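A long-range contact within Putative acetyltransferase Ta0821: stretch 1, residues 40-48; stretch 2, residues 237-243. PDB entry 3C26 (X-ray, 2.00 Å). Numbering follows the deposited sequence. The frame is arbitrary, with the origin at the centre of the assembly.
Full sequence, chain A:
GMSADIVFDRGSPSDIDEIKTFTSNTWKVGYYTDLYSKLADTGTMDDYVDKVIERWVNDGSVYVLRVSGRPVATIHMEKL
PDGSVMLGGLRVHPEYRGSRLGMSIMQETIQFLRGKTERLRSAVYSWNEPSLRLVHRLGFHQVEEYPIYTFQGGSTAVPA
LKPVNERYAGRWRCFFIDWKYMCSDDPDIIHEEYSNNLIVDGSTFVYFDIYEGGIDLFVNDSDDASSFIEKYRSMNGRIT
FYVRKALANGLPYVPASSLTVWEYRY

Stretch 1 40-48: ADTGTMDDY
Stretch 2, residues 237-243: GRITFYV

Stretch 2 is an extended strand from Gly-237 to Val-243. From Arg-238 onward phi runs from -81 to -125° and psi from 109 to 130°, whereas Gly-237 sits at 90/-156, where a CB would jam against the preceding carbonyl O. Stretch 1 has a type I turn from Ala-40 to Gly-43 (Asp-41 -68/-18, Thr-42 -84/2), closed by Gly-43 N donating to Ala-40 O at 3.3 Å. Gly-43 is extended (-141/-180), and Thr-44 (-128/9) occupies the N-cap position before the helix that begins at Met-45. Thr-44 makes no side-chain capping bond. Its carbonyl O accepts from Tyr-48 N at 3.0 Å and, weakly, from Asp-47 N at 3.2 Å.

The backbones stay well apart: the register pair, Thr-44 CA and Thr-240 CA, lies at 7.9 Å, and no backbone-to-backbone hydrogen bond crosses the gap. The strand's side chains therefore bridge the gap, meeting both backbone and side-chain atoms of stretch 1 in a contact that buries 270 Å² in total. Strand alternation sends the CA-to-CB bonds of Arg-238, Thr-240 and Tyr-242 toward stretch 1, while that of Ile-239 points away.

Arg-238 reaches the turn through a fully extended chain (chi1 to chi3 all t, chi4 169°). Its guanidinium grips one backbone acceptor: NH2 donates to Asp-41 O at 2.7 Å with an N-H...O angle of 147°, and NH1 adds a weak bond to the same Asp-41 O at 3.2 Å and 126°. This oxygen lies near the guanidinium plane, where the N-H groups point. NH1 also donates weakly to water 1 at 3.0 Å, and water 1 can donate weakly to Asp-41 OD1 at 3.5 Å, though it has more acceptors in reach than protons; Asp-41 has chi1 m. By contrast, Gly-43 N and Arg-238 NH2, 3.5 Å apart, are both donors and do not bond. Asp-47 OD2 is 4.4 Å from Arg-238 NH1 and well out of the guanidinium plane, so only the opposite charges relate them.

Thr-44, with chi1 p and its CB toward the strand, presents two different groups. Its methyl CG2 covers one face of the guanidinium, 3.8 Å from Arg-238 CZ, and packs 3.6 Å from OG1 of Thr-240 (chi1 m). Its OG1 meets Tyr-242 OH at the ring edge, forming a 2.6 Å hydrogen bond in which either hydroxyl could donate; Thr-44 OG1 is also hydrogen-bonded elsewhere in the structure. Tyr-242 adopts chi1 m with chi2 86°, which places Tyr-242 OH near the start of the helix, 3.0 Å from Thr-44 N and 4.0 Å from Gly-43 C.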

# COMPACT_ATOMS: atom_id res chain seq x y z
N ALA A 40 -6.04 5.62 0.04
CA ALA A 40 -7.03 5.94 -1.00
C ALA A 40 -6.35 6.59 -2.22
O ALA A 40 -6.79 6.41 -3.35
CB ALA A 40 -8.15 6.87 -0.44
N ASP A 41 -5.27 7.31 -1.94
CA ASP A 41 -4.47 8.00 -2.97
C ASP A 41 -3.73 7.03 -3.87
O ASP A 41 -3.33 7.39 -4.95
CB ASP A 41 -3.45 8.95 -2.34
CG ASP A 41 -4.11 10.19 -1.76
OD1 ASP A 41 -5.27 10.45 -2.13
OD2 ASP A 41 -3.48 10.90 -0.92
N THR A 42 -3.60 5.79 -3.44
CA THR A 42 -2.86 4.76 -4.20
C THR A 42 -3.75 4.09 -5.27
O THR A 42 -3.32 3.16 -5.97
CB THR A 42 -2.18 3.70 -3.28
OG1 THR A 42 -3.15 2.87 -2.67
CG2 THR A 42 -1.28 4.35 -2.23
N GLY A 43 -4.98 4.58 -5.37
CA GLY A 43 -5.97 4.15 -6.34
C GLY A 43 -6.78 5.30 -6.86
O GLY A 43 -6.60 6.45 -6.43
N THR A 44 -7.72 5.00 -7.76
CA THR A 44 -8.45 6.07 -8.45
C THR A 44 -9.95 5.95 -8.40
O THR A 44 -10.67 6.72 -9.02
CB THR A 44 -7.97 6.20 -9.91
OG1 THR A 44 -8.35 5.04 -10.64
CG2 THR A 44 -6.47 6.40 -9.99
N MSE A 45 -10.43 5.00 -7.61
CA MSE A 45 -11.86 4.84 -7.47
C MSE A 45 -12.53 6.08 -6.89
O MSE A 45 -13.63 6.44 -7.26
CB MSE A 45 -12.20 3.65 -6.59
CG MSE A 45 -13.64 3.27 -6.68
SE MSE A 45 -14.05 1.44 -6.07
CE MSE A 45 -13.56 1.58 -4.20
N ASP A 46 -11.85 6.75 -5.97
CA ASP A 46 -12.40 7.94 -5.31
C ASP A 46 -12.57 9.08 -6.28
O ASP A 46 -13.55 9.81 -6.22
CB ASP A 46 -11.57 8.42 -4.09
CG ASP A 46 -11.90 7.65 -2.81
OD1 ASP A 46 -12.82 8.07 -2.09
OD2 ASP A 46 -11.29 6.59 -2.53
N ASP A 47 -11.61 9.21 -7.19
CA ASP A 47 -11.63 10.27 -8.17
C ASP A 47 -12.71 10.00 -9.20
O ASP A 47 -13.29 10.92 -9.77
CB ASP A 47 -10.29 10.37 -8.92
CG ASP A 47 -9.11 10.69 -8.00
OD1 ASP A 47 -9.11 11.71 -7.30
OD2 ASP A 47 -8.20 9.88 -7.97
N TYR A 48 -12.91 8.72 -9.50
CA TYR A 48 -13.96 8.29 -10.41
C TYR A 48 -15.30 8.71 -9.83
O TYR A 48 -16.08 9.39 -10.44
CB TYR A 48 -13.99 6.76 -10.64
CG TYR A 48 -15.24 6.33 -11.43
CD1 TYR A 48 -15.39 6.65 -12.78
CD2 TYR A 48 -16.28 5.63 -10.83
CE1 TYR A 48 -16.52 6.28 -13.50
CE2 TYR A 48 -17.39 5.25 -11.54
CZ TYR A 48 -17.52 5.58 -12.87
OH TYR A 48 -18.65 5.19 -13.56
N GLY A 237 0.11 12.06 -17.73
CA GLY A 237 -0.57 12.16 -16.45
C GLY A 237 -0.50 10.88 -15.67
O GLY A 237 0.39 10.06 -15.86
N ARG A 238 -1.47 10.71 -14.77
CA ARG A 238 -1.49 9.51 -13.99
C ARG A 238 -2.10 8.33 -14.78
O ARG A 238 -3.28 8.35 -15.15
CB ARG A 238 -2.24 9.71 -12.70
CG ARG A 238 -2.17 8.46 -11.77
CD ARG A 238 -3.01 8.73 -10.51
NE ARG A 238 -2.89 7.65 -9.54
CZ ARG A 238 -3.33 7.68 -8.28
NH1 ARG A 238 -3.94 8.76 -7.81
NH2 ARG A 238 -3.14 6.63 -7.50
N ILE A 239 -1.27 7.33 -15.03
CA ILE A 239 -1.70 6.13 -15.77
C ILE A 239 -1.76 4.94 -14.84
O ILE A 239 -0.74 4.51 -14.28
CB ILE A 239 -0.79 5.77 -16.99
CG1 ILE A 239 -0.54 6.99 -17.86
CG2 ILE A 239 -1.43 4.67 -17.84
CD1 ILE A 239 -1.83 7.74 -18.26
N THR A 240 -2.97 4.41 -14.68
CA THR A 240 -3.25 3.31 -13.75
C THR A 240 -3.92 2.13 -14.46
O THR A 240 -4.98 2.25 -15.13
CB THR A 240 -4.19 3.75 -12.56
OG1 THR A 240 -3.76 5.04 -12.01
CG2 THR A 240 -4.24 2.69 -11.44
N PHE A 241 -3.27 0.99 -14.27
CA PHE A 241 -3.75 -0.28 -14.80
C PHE A 241 -4.27 -1.10 -13.68
O PHE A 241 -3.60 -1.31 -12.68
CB PHE A 241 -2.64 -1.07 -15.47
CG PHE A 241 -2.01 -0.36 -16.63
CD1 PHE A 241 -0.99 0.56 -16.41
CD2 PHE A 241 -2.44 -0.59 -17.94
CE1 PHE A 241 -0.41 1.21 -17.46
CE2 PHE A 241 -1.83 0.08 -19.00
CZ PHE A 241 -0.82 0.96 -18.76
N TYR A 242 -5.51 -1.56 -13.90
CA TYR A 242 -6.17 -2.53 -13.04
C TYR A 242 -6.16 -3.80 -13.85
O TYR A 242 -6.83 -3.90 -14.86
CB TYR A 242 -7.57 -2.08 -12.71
CG TYR A 242 -7.66 -0.79 -11.92
CD1 TYR A 242 -7.65 0.45 -12.53
CD2 TYR A 242 -7.80 -0.83 -10.56
CE1 TYR A 242 -7.78 1.60 -11.82
CE2 TYR A 242 -7.94 0.32 -9.82
CZ TYR A 242 -7.91 1.54 -10.44
OH TYR A 242 -7.99 2.67 -9.67
N VAL A 243 -5.35 -4.75 -13.43
CA VAL A 243 -5.07 -5.96 -14.21
C VAL A 243 -5.61 -7.21 -13.55
O VAL A 243 -5.43 -7.42 -12.39
CB VAL A 243 -3.55 -6.12 -14.47
CG1 VAL A 243 -3.27 -7.30 -15.39
CG2 VAL A 243 -2.98 -4.86 -15.11
O HOH W 1 -4.73 10.51 -5.54